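Local atomic coordinates of FMN-dependent nitronate monooxygenase (Shewanella oneidensis, PDB entry 5LSM), a protein that probably detoxifies propionate 3-nitronate by oxidising it with molecular oxygen to 3-oxopropanoate, using flavin mononucleotide as its cofactor. Residues A[44-48]-A[49-53]; A[199-202]-A[203-207]; A[235-238]-A[239-242]; A[266-269]-A[270-273]. One frame throughout, in Å; residues are numbered along the deposited sequence.

Contact 1 (A[44-48]-A[49-53])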
ATOM      1  N   ALA A  44     -21.757  -3.708  14.124  1.00 32.99           N
ATOM      2  CA  ALA A  44     -21.688  -5.069  13.585  1.00 35.34           C
ATOM      3  C   ALA A  44     -21.858  -6.157  14.665  1.00 36.32           C
ATOM      4  O   ALA A  44     -22.397  -7.225  14.386  1.00 46.89           O
ATOM      5  CB  ALA A  44     -20.383  -5.274  12.819  1.00 35.40           C
ATOM      6  N   MET A  45     -21.360  -5.909  15.870  1.00 32.33           N
ATOM      7  CA  MET A  45     -21.403  -6.913  16.931  1.00 36.48           C
ATOM      8  C   MET A  45     -22.480  -6.666  18.006  1.00 37.12           C
ATOM      9  O   MET A  45     -22.467  -7.321  19.038  1.00 33.10           O
ATOM     10  CB  MET A  45     -20.049  -6.990  17.633  1.00 41.21           C
ATOM     11  CG  MET A  45     -18.878  -7.289  16.725  1.00 46.40           C
ATOM     12  SD  MET A  45     -17.330  -7.214  17.643  1.00 60.45           S
ATOM     13  CE  MET A  45     -16.274  -8.151  16.536  1.00 64.78           C
ATOM     14  N   LEU A  46     -23.406  -5.739  17.769  1.00 35.03           N
ATOM     15  CA  LEU A  46     -24.390  -5.357  18.798  1.00 34.18           C
ATOM     16  C   LEU A  46     -25.686  -6.141  18.637  1.00 28.91           C
ATOM     17  O   LEU A  46     -26.224  -6.226  17.560  1.00 26.86           O
ATOM     18  CB  LEU A  46     -24.696  -3.847  18.716  1.00 34.60           C
ATOM     19  CG  LEU A  46     -23.878  -2.902  19.602  1.00 37.39           C
ATOM     20  CD1 LEU A  46     -22.481  -3.420  19.870  1.00 37.85           C
ATOM     21  CD2 LEU A  46     -23.812  -1.502  18.997  1.00 42.22           C
ATOM     22  N   SER A  47     -26.178  -6.731  19.711  1.00 34.00           N
ATOM     23  CA  SER A  47     -27.577  -7.183  19.741  1.00 36.52           C
ATOM     24  C   SER A  47     -28.481  -5.965  19.561  1.00 39.34           C
ATOM     25  O   SER A  47     -28.048  -4.826  19.777  1.00 33.49           O
ATOM     26  CB  SER A  47     -27.887  -7.803  21.084  1.00 34.37           C
ATOM     27  OG  SER A  47     -27.881  -6.779  22.067  1.00 34.56           O
ATOM     28  N   LEU A  48     -29.756  -6.213  19.273  1.00 41.10           N
ATOM     29  CA  LEU A  48     -30.745  -5.138  19.177  1.00 42.66           C
ATOM     30  C   LEU A  48     -30.879  -4.350  20.486  1.00 39.56           C
ATOM     31  O   LEU A  48     -31.070  -3.143  20.471  1.00 38.46           O
ATOM     32  CB  LEU A  48     -32.100  -5.695  18.743  1.00 42.06           C
ATOM     33  CG  LEU A  48     -32.131  -6.201  17.293  1.00 49.39           C
ATOM     34  CD1 LEU A  48     -33.403  -7.004  16.989  1.00 43.91           C
ATOM     35  CD2 LEU A  48     -31.978  -5.034  16.324  1.00 51.40           C
ATOM     36  N   GLU A  49     -30.672  -5.022  21.607  1.00 46.14           N
ATOM     37  CA  GLU A  49     -30.717  -4.372  22.913  1.00 51.73           C
ATOM     38  C   GLU A  49     -29.502  -3.454  23.095  1.00 49.07           C
ATOM     39  O   GLU A  49     -29.656  -2.252  23.317  1.00 42.22           O
ATOM     40  CB  GLU A  49     -30.784  -5.423  24.031  1.00 56.90           C
ATOM     41  CG  GLU A  49     -31.862  -6.490  23.810  1.00 72.08           C
ATOM     42  CD  GLU A  49     -31.380  -7.666  22.951  1.00 74.84           C
ATOM     43  OE1 GLU A  49     -30.684  -8.557  23.490  1.00 78.61           O
ATOM     44  OE2 GLU A  49     -31.683  -7.694  21.736  1.00 62.31           O
ATOM     45  N   ALA A  50     -28.300  -4.019  22.944  1.00 46.01           N
ATOM     46  CA  ALA A  50     -27.071  -3.236  22.986  1.00 39.58           C
ATOM     47  C   ALA A  50     -27.161  -2.043  22.028  1.00 38.15           C
ATOM     48  O   ALA A  50     -26.822  -0.926  22.395  1.00 35.69           O
ATOM     49  CB  ALA A  50     -25.866  -4.108  22.647  1.00 39.70           C
ATOM     50  N   LEU A  51     -27.672  -2.281  20.824  1.00 39.29           N
ATOM     51  CA  LEU A  51     -27.764  -1.242  19.788  1.00 38.32           C
ATOM     52  C   LEU A  51     -28.569  -0.051  20.281  1.00 42.26           C
ATOM     53  O   LEU A  51     -28.084   1.087  20.274  1.00 47.38           O
ATOM     54  CB  LEU A  51     -28.394  -1.812  18.498  1.00 37.48           C
ATOM     55  CG  LEU A  51     -28.694  -0.816  17.360  1.00 39.26           C
ATOM     56  CD1 LEU A  51     -27.440  -0.093  16.884  1.00 36.94           C
ATOM     57  CD2 LEU A  51     -29.386  -1.516  16.198  1.00 37.58           C
ATOM     58  N   GLU A  52     -29.791  -0.322  20.726  1.00 45.41           N
ATOM     59  CA  GLU A  52     -30.697   0.721  21.221  1.00 43.03           C
ATOM     60  C   GLU A  52     -30.131   1.452  22.459  1.00 36.39           C
ATOM     61  O   GLU A  52     -30.252   2.674  22.592  1.00 34.17           O
ATOM     62  CB  GLU A  52     -32.054   0.096  21.549  1.00 43.16           C
ATOM     63  CG  GLU A  52     -33.195   1.091  21.657  1.00 48.88           C
ATOM     64  CD  GLU A  52     -34.554   0.416  21.596  1.00 55.08           C
ATOM     65  OE1 GLU A  52     -34.839  -0.299  20.607  1.00 56.17           O
ATOM     66  OE2 GLU A  52     -35.325   0.573  22.557  1.00 65.15           O
ATOM     67  N   ALA A  53     -29.550   0.684  23.377  1.00 34.30           N
ATOM     68  CA  ALA A  53     -28.894   1.247  24.561  1.00 35.81           C
ATOM     69  C   ALA A  53     -27.829   2.255  24.136  1.00 39.25           C
ATOM     70  O   ALA A  53     -27.800   3.385  24.600  1.00 41.51           O
ATOM     71  CB  ALA A  53     -28.251   0.128  25.393  1.00 31.72           C
TER

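Contact 2 (A[199-202]-A[203-207])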
ATOM      1  N   SER A 199      -2.302   5.859  -4.008  1.00 28.09           N
ATOM      2  CA  SER A 199      -2.775   5.632  -5.362  1.00 28.74           C
ATOM      3  C   SER A 199      -4.296   5.467  -5.478  1.00 27.31           C
ATOM      4  O   SER A 199      -4.863   5.816  -6.495  1.00 24.74           O
ATOM      5  CB  SER A 199      -2.060   4.417  -5.939  1.00 30.33           C
ATOM      6  OG  SER A 199      -0.695   4.735  -6.144  1.00 35.41           O
ATOM      7  N   LEU A 200      -4.939   4.884  -4.461  1.00 29.59           N
ATOM      8  CA  LEU A 200      -6.398   4.675  -4.476  1.00 29.24           C
ATOM      9  C   LEU A 200      -7.159   6.000  -4.460  1.00 27.75           C
ATOM     10  O   LEU A 200      -8.089   6.220  -5.264  1.00 28.33           O
ATOM     11  CB  LEU A 200      -6.827   3.850  -3.264  1.00 30.22           C
ATOM     12  CG  LEU A 200      -8.314   3.480  -3.210  1.00 32.72           C
ATOM     13  CD1 LEU A 200      -8.698   2.646  -4.433  1.00 31.03           C
ATOM     14  CD2 LEU A 200      -8.629   2.732  -1.917  1.00 34.34           C
ATOM     15  N   LEU A 201      -6.749   6.877  -3.548  1.00 25.05           N
ATOM     16  CA  LEU A 201      -7.432   8.140  -3.315  1.00 25.15           C
ATOM     17  C   LEU A 201      -7.579   8.998  -4.577  1.00 26.82           C
ATOM     18  O   LEU A 201      -8.709   9.294  -4.979  1.00 26.01           O
ATOM     19  CB  LEU A 201      -6.730   8.923  -2.213  1.00 23.37           C
ATOM     20  CG  LEU A 201      -7.444  10.174  -1.727  1.00 24.63           C
ATOM     21  CD1 LEU A 201      -8.805   9.788  -1.164  1.00 24.64           C
ATOM     22  CD2 LEU A 201      -6.599  10.880  -0.660  1.00 23.79           C
ATOM     23  N   PRO A 202      -6.448   9.383  -5.225  1.00 30.46           N
ATOM     24  CA  PRO A 202      -6.582  10.264  -6.400  1.00 27.99           C
ATOM     25  C   PRO A 202      -7.261   9.590  -7.583  1.00 30.47           C
ATOM     26  O   PRO A 202      -7.949  10.272  -8.370  1.00 35.84           O
ATOM     27  CB  PRO A 202      -5.144  10.640  -6.744  1.00 26.11           C
ATOM     28  CG  PRO A 202      -4.290   9.633  -6.064  1.00 30.59           C
ATOM     29  CD  PRO A 202      -5.036   9.183  -4.849  1.00 30.34           C
ATOM     30  N   GLN A 203      -7.149   8.263  -7.682  1.00 27.22           N
ATOM     31  CA  GLN A 203      -7.818   7.563  -8.759  1.00 27.19           C
ATOM     32  C   GLN A 203      -9.314   7.418  -8.523  1.00 28.77           C
ATOM     33  O   GLN A 203     -10.088   7.625  -9.444  1.00 29.60           O
ATOM     34  CB  GLN A 203      -7.146   6.234  -9.059  1.00 28.96           C
ATOM     35  CG  GLN A 203      -5.812   6.432  -9.784  1.00 29.26           C
ATOM     36  CD  GLN A 203      -5.064   5.133 -10.015  1.00 28.01           C
ATOM     37  OE1 GLN A 203      -5.098   4.563 -11.113  1.00 25.25           O
ATOM     38  NE2 GLN A 203      -4.384   4.657  -8.983  1.00 26.24           N
ATOM     39  N   ILE A 204      -9.737   7.206  -7.279  1.00 28.14           N
ATOM     40  CA  ILE A 204     -11.163   7.266  -6.982  1.00 27.47           C
ATOM     41  C   ILE A 204     -11.750   8.662  -7.196  1.00 25.89           C
ATOM     42  O   ILE A 204     -12.836   8.787  -7.743  1.00 29.77           O
ATOM     43  CB  ILE A 204     -11.521   6.734  -5.570  1.00 27.39           C
ATOM     44  CG1 ILE A 204     -11.484   5.203  -5.551  1.00 27.06           C
ATOM     45  CG2 ILE A 204     -12.936   7.159  -5.186  1.00 25.73           C
ATOM     46  CD1 ILE A 204     -11.676   4.588  -4.174  1.00 25.76           C
ATOM     47  N   ILE A 205     -11.058   9.703  -6.748  1.00 27.66           N
ATOM     48  CA  ILE A 205     -11.564  11.076  -6.894  1.00 28.34           C
ATOM     49  C   ILE A 205     -11.709  11.435  -8.376  1.00 33.87           C
ATOM     50  O   ILE A 205     -12.663  12.096  -8.756  1.00 34.67           O
ATOM     51  CB  ILE A 205     -10.644  12.109  -6.190  1.00 30.27           C
ATOM     52  CG1 ILE A 205     -10.857  12.079  -4.678  1.00 31.80           C
ATOM     53  CG2 ILE A 205     -10.881  13.528  -6.710  1.00 28.01           C
ATOM     54  CD1 ILE A 205      -9.671  12.618  -3.905  1.00 32.99           C
ATOM     55  N   ALA A 206     -10.779  10.966  -9.210  1.00 38.27           N
ATOM     56  CA  ALA A 206     -10.831  11.217 -10.660  1.00 35.15           C
ATOM     57  C   ALA A 206     -12.050  10.584 -11.304  1.00 34.20           C
ATOM     58  O   ALA A 206     -12.555  11.064 -12.313  1.00 40.38           O
ATOM     59  CB  ALA A 206      -9.561  10.708 -11.341  1.00 32.86           C
ATOM     60  N   ALA A 207     -12.513   9.490 -10.731  1.00 34.33           N
ATOM     61  CA  ALA A 207     -13.534   8.675 -11.362  1.00 36.73           C
ATOM     62  C   ALA A 207     -14.961   9.056 -10.941  1.00 33.00           C
ATOM     63  O   ALA A 207     -15.905   8.686 -11.607  1.00 39.80           O
ATOM     64  CB  ALA A 207     -13.268   7.204 -11.044  1.00 38.23           C
TER

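Contact 3 (A[235-238]-A[239-242]). With FMN (flavin mononucleotide), chain I.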
ATOM      1  N   VAL A 235     -11.341  12.891   6.153  1.00 26.52           N
ATOM      2  CA  VAL A 235     -10.531  11.713   6.462  1.00 28.55           C
ATOM      3  C   VAL A 235     -11.185  10.868   7.538  1.00 30.38           C
ATOM      4  O   VAL A 235     -11.793  11.397   8.470  1.00 29.69           O
ATOM      5  CB  VAL A 235      -9.104  12.088   6.921  1.00 26.59           C
ATOM      6  CG1 VAL A 235      -8.382  12.849   5.825  1.00 26.42           C
ATOM      7  CG2 VAL A 235      -9.143  12.922   8.192  1.00 28.84           C
ATOM      8  N   GLN A 236     -11.024   9.550   7.411  1.00 31.41           N
ATOM      9  CA  GLN A 236     -11.513   8.613   8.377  1.00 30.74           C
ATOM     10  C   GLN A 236     -10.325   8.041   9.097  1.00 31.26           C
ATOM     11  O   GLN A 236      -9.445   7.464   8.488  1.00 34.24           O
ATOM     12  CB  GLN A 236     -12.338   7.498   7.710  1.00 30.33           C
ATOM     13  CG  GLN A 236     -13.035   6.592   8.707  1.00 30.83           C
ATOM     14  CD  GLN A 236     -14.217   5.834   8.125  1.00 31.20           C
ATOM     15  OE1 GLN A 236     -14.236   4.601   8.084  1.00 34.61           O
ATOM     16  NE2 GLN A 236     -15.237   6.560   7.757  1.00 32.05           N
ATOM     17  N   VAL A 237     -10.340   8.168  10.415  1.00 34.77           N
ATOM     18  CA  VAL A 237      -9.191   7.883  11.228  1.00 28.76           C
ATOM     19  C   VAL A 237      -9.562   6.813  12.231  1.00 29.53           C
ATOM     20  O   VAL A 237     -10.514   6.991  12.995  1.00 28.46           O
ATOM     21  CB  VAL A 237      -8.730   9.135  11.964  1.00 28.03           C
ATOM     22  CG1 VAL A 237      -7.617   8.813  12.944  1.00 27.39           C
ATOM     23  CG2 VAL A 237      -8.278  10.167  10.965  1.00 31.59           C
ATOM     24  N   GLY A 238      -8.810   5.706  12.212  1.00 29.11           N
ATOM     25  CA  GLY A 238      -9.080   4.546  13.066  1.00 34.02           C
ATOM     26  C   GLY A 238      -7.983   4.273  14.086  1.00 31.28           C
ATOM     27  O   GLY A 238      -8.141   4.555  15.273  1.00 36.92           O
ATOM     28  N   THR A 239      -6.866   3.738  13.615  1.00 27.80           N
ATOM     29  CA  THR A 239      -5.803   3.267  14.485  1.00 24.90           C
ATOM     30  C   THR A 239      -5.318   4.312  15.509  1.00 24.33           C
ATOM     31  O   THR A 239      -4.972   3.957  16.628  1.00 23.62           O
ATOM     32  CB  THR A 239      -4.632   2.784  13.637  1.00 26.39           C
ATOM     33  OG1 THR A 239      -5.064   1.685  12.830  1.00 28.84           O
ATOM     34  CG2 THR A 239      -3.468   2.353  14.503  1.00 26.91           C
ATOM     35  N   ALA A 240      -5.343   5.594  15.148  1.00 22.00           N
ATOM     36  CA  ALA A 240      -4.753   6.632  15.992  1.00 21.42           C
ATOM     37  C   ALA A 240      -5.637   7.035  17.181  1.00 22.47           C
ATOM     38  O   ALA A 240      -5.158   7.674  18.108  1.00 24.13           O
ATOM     39  CB  ALA A 240      -4.386   7.857  15.164  1.00 19.45           C
ATOM     40  N   TYR A 241      -6.892   6.595  17.197  1.00 24.78           N
ATOM     41  CA  TYR A 241      -7.730   6.713  18.408  1.00 28.01           C
ATOM     42  C   TYR A 241      -7.588   5.565  19.434  1.00 27.91           C
ATOM     43  O   TYR A 241      -8.182   5.635  20.504  1.00 26.80           O
ATOM     44  CB  TYR A 241      -9.206   6.834  18.023  1.00 26.64           C
ATOM     45  CG  TYR A 241      -9.586   8.162  17.438  1.00 25.38           C
ATOM     46  CD1 TYR A 241      -9.697   9.278  18.245  1.00 24.74           C
ATOM     47  CD2 TYR A 241      -9.869   8.301  16.068  1.00 26.66           C
ATOM     48  CE1 TYR A 241     -10.071  10.508  17.714  1.00 26.67           C
ATOM     49  CE2 TYR A 241     -10.296   9.513  15.537  1.00 24.96           C
ATOM     50  CZ  TYR A 241     -10.386  10.618  16.370  1.00 25.53           C
ATOM     51  OH  TYR A 241     -10.776  11.844  15.879  1.00 26.37           O
ATOM     52  N   LEU A 242      -6.845   4.504  19.103  1.00 30.12           N
ATOM     53  CA  LEU A 242      -6.956   3.234  19.845  1.00 32.00           C
ATOM     54  C   LEU A 242      -6.346   3.261  21.248  1.00 30.60           C
ATOM     55  O   LEU A 242      -6.557   2.332  22.032  1.00 29.90           O
ATOM     56  CB  LEU A 242      -6.320   2.083  19.062  1.00 33.98           C
ATOM     57  CG  LEU A 242      -7.081   1.597  17.831  1.00 36.90           C
ATOM     58  CD1 LEU A 242      -6.234   0.580  17.073  1.00 35.61           C
ATOM     59  CD2 LEU A 242      -8.440   1.019  18.199  1.00 34.71           C
TER
HETATM   60  N1  FMN I 401     -14.713  -0.429   9.497  1.00 45.96           N
HETATM   61  C2  FMN I 401     -16.052  -0.687   9.520  1.00 44.75           C
HETATM   62  O2  FMN I 401     -16.759  -0.357   8.535  1.00 50.31           O
HETATM   63  N3  FMN I 401     -16.648  -1.311  10.558  1.00 46.11           N
HETATM   64  C4  FMN I 401     -15.955  -1.704  11.637  1.00 43.67           C
HETATM   65  O4  FMN I 401     -16.501  -2.288  12.590  1.00 35.35           O
HETATM   66  C4A FMN I 401     -14.499  -1.462  11.668  1.00 44.97           C
HETATM   67  N5  FMN I 401     -13.774  -1.810  12.733  1.00 48.31           N
HETATM   68  C5A FMN I 401     -12.461  -1.533  12.808  1.00 50.46           C
HETATM   69  C6  FMN I 401     -11.784  -1.905  13.966  1.00 49.69           C
HETATM   70  C7  FMN I 401     -10.438  -1.637  14.110  1.00 45.30           C
HETATM   71  C7M FMN I 401      -9.749  -2.088  15.372  1.00 43.61           C
HETATM   72  C8  FMN I 401      -9.708  -0.946  13.008  1.00 41.56           C
HETATM   73  C8M FMN I 401      -8.230  -0.664  13.160  1.00 42.69           C
HETATM   74  C9  FMN I 401     -10.385  -0.573  11.837  1.00 40.78           C
HETATM   75  C9A FMN I 401     -11.755  -0.844  11.687  1.00 45.83           C
HETATM   76  N10 FMN I 401     -12.521  -0.453  10.544  1.00 47.05           N
HETATM   77  C10 FMN I 401     -13.895  -0.774  10.517  1.00 42.72           C
HETATM   78  C1' FMN I 401     -11.919   0.203   9.368  1.00 46.15           C
HETATM   79  C2' FMN I 401     -11.894   1.714   9.519  1.00 45.52           C
HETATM   80  O2' FMN I 401     -13.198   2.236   9.201  1.00 46.76           O
HETATM   81  C3' FMN I 401     -10.841   2.346   8.598  1.00 40.25           C
HETATM   82  O3' FMN I 401     -10.953   1.787   7.285  1.00 37.97           O
HETATM   83  C4' FMN I 401      -9.397   2.125   9.055  1.00 37.41           C
HETATM   84  O4' FMN I 401      -9.242   2.143  10.479  1.00 31.76           O
HETATM   85  C5' FMN I 401      -8.530   3.196   8.413  1.00 34.79           C
HETATM   86  O5' FMN I 401      -7.144   2.951   8.635  1.00 32.72           O
HETATM   87  P   FMN I 401      -6.357   3.393   9.967  1.00 26.93           P
HETATM   88  O1P FMN I 401      -6.974   4.685  10.456  1.00 28.13           O
HETATM   89  O2P FMN I 401      -4.941   3.543   9.474  1.00 26.88           O
HETATM   90  O3P FMN I 401      -6.594   2.232  10.865  1.00 27.63           O

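Contact 4 (A[266-269]-A[270-273])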
ATOM      1  N   ALA A 266      -0.045  -7.444   8.839  1.00 22.11           N
ATOM      2  CA  ALA A 266      -0.353  -8.158   7.608  1.00 22.46           C
ATOM      3  C   ALA A 266      -1.820  -8.496   7.494  1.00 24.08           C
ATOM      4  O   ALA A 266      -2.542  -8.583   8.487  1.00 25.11           O
ATOM      5  CB  ALA A 266       0.497  -9.418   7.484  1.00 21.52           C
ATOM      6  N   LEU A 267      -2.262  -8.691   6.266  1.00 28.78           N
ATOM      7  CA  LEU A 267      -3.622  -9.137   6.020  1.00 31.20           C
ATOM      8  C   LEU A 267      -3.738 -10.610   6.412  1.00 30.35           C
ATOM      9  O   LEU A 267      -2.890 -11.413   6.034  1.00 31.87           O
ATOM     10  CB  LEU A 267      -3.964  -8.950   4.548  1.00 31.74           C
ATOM     11  CG  LEU A 267      -3.896  -7.517   4.039  1.00 29.77           C
ATOM     12  CD1 LEU A 267      -4.217  -7.480   2.554  1.00 31.05           C
ATOM     13  CD2 LEU A 267      -4.869  -6.645   4.820  1.00 33.54           C
ATOM     14  N   THR A 268      -4.746 -10.929   7.225  1.00 27.01           N
ATOM     15  CA  THR A 268      -4.995 -12.290   7.695  1.00 24.05           C
ATOM     16  C   THR A 268      -6.489 -12.588   7.675  1.00 25.92           C
ATOM     17  O   THR A 268      -7.294 -11.725   8.011  1.00 24.79           O
ATOM     18  CB  THR A 268      -4.467 -12.504   9.128  1.00 24.88           C
ATOM     19  OG1 THR A 268      -4.851 -13.792   9.598  1.00 26.61           O
ATOM     20  CG2 THR A 268      -5.026 -11.481  10.096  1.00 25.84           C
ATOM     21  N   ASN A 269      -6.860 -13.789   7.220  1.00 27.14           N
ATOM     22  CA  ASN A 269      -8.248 -14.257   7.322  1.00 26.48           C
ATOM     23  C   ASN A 269      -8.479 -15.208   8.495  1.00 28.60           C
ATOM     24  O   ASN A 269      -9.565 -15.780   8.642  1.00 28.81           O
ATOM     25  CB  ASN A 269      -8.689 -14.922   6.020  1.00 28.00           C
ATOM     26  CG  ASN A 269      -7.895 -16.200   5.695  1.00 27.37           C
ATOM     27  OD1 ASN A 269      -6.753 -16.371   6.091  1.00 27.33           O
ATOM     28  ND2 ASN A 269      -8.496 -17.058   4.910  1.00 26.74           N
ATOM     29  N   LEU A 270      -7.474 -15.349   9.352  1.00 30.60           N
ATOM     30  CA  LEU A 270      -7.449 -16.451  10.316  1.00 29.93           C
ATOM     31  C   LEU A 270      -8.487 -16.280  11.417  1.00 30.08           C
ATOM     32  O   LEU A 270      -8.938 -17.264  11.976  1.00 37.72           O
ATOM     33  CB  LEU A 270      -6.049 -16.614  10.934  1.00 29.44           C
ATOM     34  CG  LEU A 270      -4.971 -17.230  10.028  1.00 28.99           C
ATOM     35  CD1 LEU A 270      -3.609 -17.155  10.663  1.00 25.80           C
ATOM     36  CD2 LEU A 270      -5.289 -18.679   9.693  1.00 38.46           C
ATOM     37  N   PHE A 271      -8.875 -15.046  11.724  1.00 28.41           N
ATOM     38  CA  PHE A 271      -9.708 -14.788  12.895  1.00 30.57           C
ATOM     39  C   PHE A 271     -11.184 -14.678  12.560  1.00 31.18           C
ATOM     40  O   PHE A 271     -12.030 -14.786  13.442  1.00 33.96           O
ATOM     41  CB  PHE A 271      -9.269 -13.500  13.592  1.00 29.95           C
ATOM     42  CG  PHE A 271      -7.844 -13.506  14.012  1.00 27.14           C
ATOM     43  CD1 PHE A 271      -7.470 -14.065  15.222  1.00 28.46           C
ATOM     44  CD2 PHE A 271      -6.860 -13.043  13.156  1.00 29.35           C
ATOM     45  CE1 PHE A 271      -6.147 -14.085  15.614  1.00 27.85           C
ATOM     46  CE2 PHE A 271      -5.524 -13.056  13.539  1.00 30.12           C
ATOM     47  CZ  PHE A 271      -5.171 -13.594  14.764  1.00 29.82           C
ATOM     48  N   SER A 272     -11.493 -14.395  11.305  1.00 30.68           N
ATOM     49  CA  SER A 272     -12.863 -14.044  10.929  1.00 32.08           C
ATOM     50  C   SER A 272     -13.384 -14.783   9.674  1.00 31.34           C
ATOM     51  O   SER A 272     -14.590 -15.003   9.545  1.00 31.34           O
ATOM     52  CB  SER A 272     -12.946 -12.541  10.717  1.00 30.19           C
ATOM     53  OG  SER A 272     -12.269 -12.189   9.525  1.00 37.79           O
ATOM     54  N   GLY A 273     -12.482 -15.175   8.772  1.00 30.41           N
ATOM     55  CA  GLY A 273     -12.866 -15.664   7.439  1.00 29.66           C
ATOM     56  C   GLY A 273     -12.614 -14.677   6.306  1.00 30.69           C
ATOM     57  O   GLY A 273     -12.796 -15.004   5.128  1.00 30.01           O
TER
HETATM   58  O   HOH W   1      -9.403 -12.484   9.736  1.00 29.00           O

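Contact 1 (A[44-48]-A[49-53])
The flat carboxylate of Glu49 folds back over Ser47 and Leu48, one oxygen to each: OE1 approaches Ser47 OG to 3.6 Å, while OE2 lies against the CB of Leu48. A bend at chi2 (86°) returns the acid toward the first turn of helix 48-59, where its negative charge would probably be eased by the positive helix end. The cap itself comes from Ser47. Its OG sits in the crowded position between backbone N and carbonyl carbon (chi1 69°) and accepts from Ala50 N at 2.9 Å, close to straight at 164°. Regular helix bonds follow, Leu51 N to Ser47 O at 2.8 Å and Glu52 N to Leu48 O. With an alanine in place of Ser47, the Ala50 N-H would probably lose its capping acceptor, and the helix start would be less firmly fixed. Apolar contacts flank the polar ones. Leu46, just ahead of the cap, sets its CG 3.8 Å from Ala50 CB and its CB 4.2 Å from Leu51 CB; farther round, Leu48 and Leu51 bring their CD2 methyls near each other and both rest on Val120 of helix 115-124. An N-cap serine preceded by a leucine that packs on the fifth residue after it is the hydrophobic staple, here opening the helix that follows strand 39-42 of the TIM barrel.

Contact 2 (A[199-202]-A[203-207])
Gln203 NE2 is held by two carbonyls: it donates to Ser199 O one turn back, at 2.8 Å and 163°, and to the O of Gln326 in the second subunit. The Ser199 oxygen lies nearly in the amide plane of Gln203, yet the nitrogen stands 48° above the carbonyl plane of Ser199. The side chain reaches there by setting CG beside its own backbone N (chi1 -73°) and then running extended. Its amide probably takes over a carbonyl that the backbone reaches only at length, Ser199 O lying 3.5 Å from Gln203 N. Pro202, which brings no N-H to the helix, marks a kink at this same point. Helix bonds continue across the proline, Ile204 N lying 2.8 Å from Leu200 O. On the inner side, Leu200 and Ile204 run side by side, their CD1 methyls 3.6 Å apart, over Ala174 of strand 171-175; Leu201 and Ile205 pair likewise, CG to CD1 4.0 Å, over Val212 of strand 212-215. The chemistry divides helix 197-207 in two: branched aliphatic side chains seal it to the barrel, while one glutamine amide ties a carbonyl of its own helix to a carbonyl of the second subunit.

Contact 3 (A[235-238]-A[239-242])
Gly238 ends strand 234-237 by swinging the chain into a 3-10 turn, closed by Tyr241 N on Gly238 O at 3.1 Å, with the donor 41° above the carbonyl plane. This turn directs two successive backbone N-H groups at the FMN phosphate. Gly238 N meets FMN O1P at 2.7 Å. Thr239 N lies 3.1 Å from FMN O3P, to which it donates, and has a weak second bond to O1P. The Thr239 hydroxyl adds a short bond of its own, OG1 to O3P at 2.5 Å. Its chi1 of -62° places OG1 beside the backbone N, so that side chain and main chain grip the same phosphate oxygen. Gly325 N is hydrogen-bonded to that hydroxyl and helps to position it. Gly238 leaves room for the cofactor, since a CB at this place would clash with FMN O4'. Two residues before Gly238, the extended side chain of Gln236 carries OE1 to the ribityl chain, where it accepts from FMN O2' at 2.8 Å. The other side of the turn is largely apolar. Val237 CG1 touches Ala240 CB and, crossing at about a right angle, lies 3.8 Å from Tyr241 CE2, while Val237 O sits in the ring plane at the edge of Tyr241. The phenol OH ends in a hydrogen bond with Thr340. With Gly217 N, just after the neighbouring strand 212-215, also bonded to FMN, the arrangement is consistent with the phosphate-binding site of many TIM barrels. From this turn the phosphate receives neutral amide N-H groups and one hydroxyl, which probably help to spread its charge.

Contact 4 (A[266-269]-A[270-273])
Thr268 and Leu270 meet in the tight half of this turn, with Thr268 OG1 accepting from Leu270 N at 3.1 Å and 163° while pressed against Leu270 CB. The hydroxyl lies opposite its own backbone N (chi1 174°), which brings it to the N-H two residues on, and is also hydrogen-bonded to Pro289 O. The same torsion sends the methyl to the aromatic side: CG2 lies in the plane of the Phe271 ring, at its edge, 3.8 Å from CE2. Phe271 in turn makes an edge-to-face stack with Phe283 of helix 282-287, and Leu270 packs on that helix too. A valine in place of Thr268 would probably keep much of the contact with Phe271 but leave the Leu270 N-H without its acceptor and Pro289 O without its mate. The other half is looser and relies on water. A single molecule donates to Thr268 O at 2.8 Å, accepts from Phe271 N over a longer 3.3 Å, and lies 2.9 Å from Ser272 OG; that hydroxyl is also hydrogen-bonded to His182. The chain closes on this side with Gly273 N on Asn269 O at 3.0 Å, and Gly273 is the partly exposed end of the turn. Its positive phi of 105° would jam a side chain against the preceding carbonyl. Asn269 stays buried, its ND2 held by Asn291 O. A threonine side chain accepting from the N-H two residues on is an ST turn; followed by the five-residue alpha-turn from Asn269 to Gly273, it starts the connection between antiparallel strands 265-268 and 276-279.

How the contacts relate
Taken from the N terminus, the four contacts illustrate how local contacts shape the turns and helices of a barrel enzyme: each joins adjoining residues, and they follow in series, none nesting within or crossing another. Contact 1 starts the helix after strand 39-42. Contact 2, on the opposite side of the chain's centre and 35 Å away between centres, fastens helix 197-207 to the barrel and the second subunit. Contact 3 closes the turn after strand 234-237 onto the cofactor, its nearest atoms about 7 Å from contact 2. Contact 4 lies outside the parallel barrel strands, where it leads from strand 265-268 toward strand 276-279 and helix 282-287.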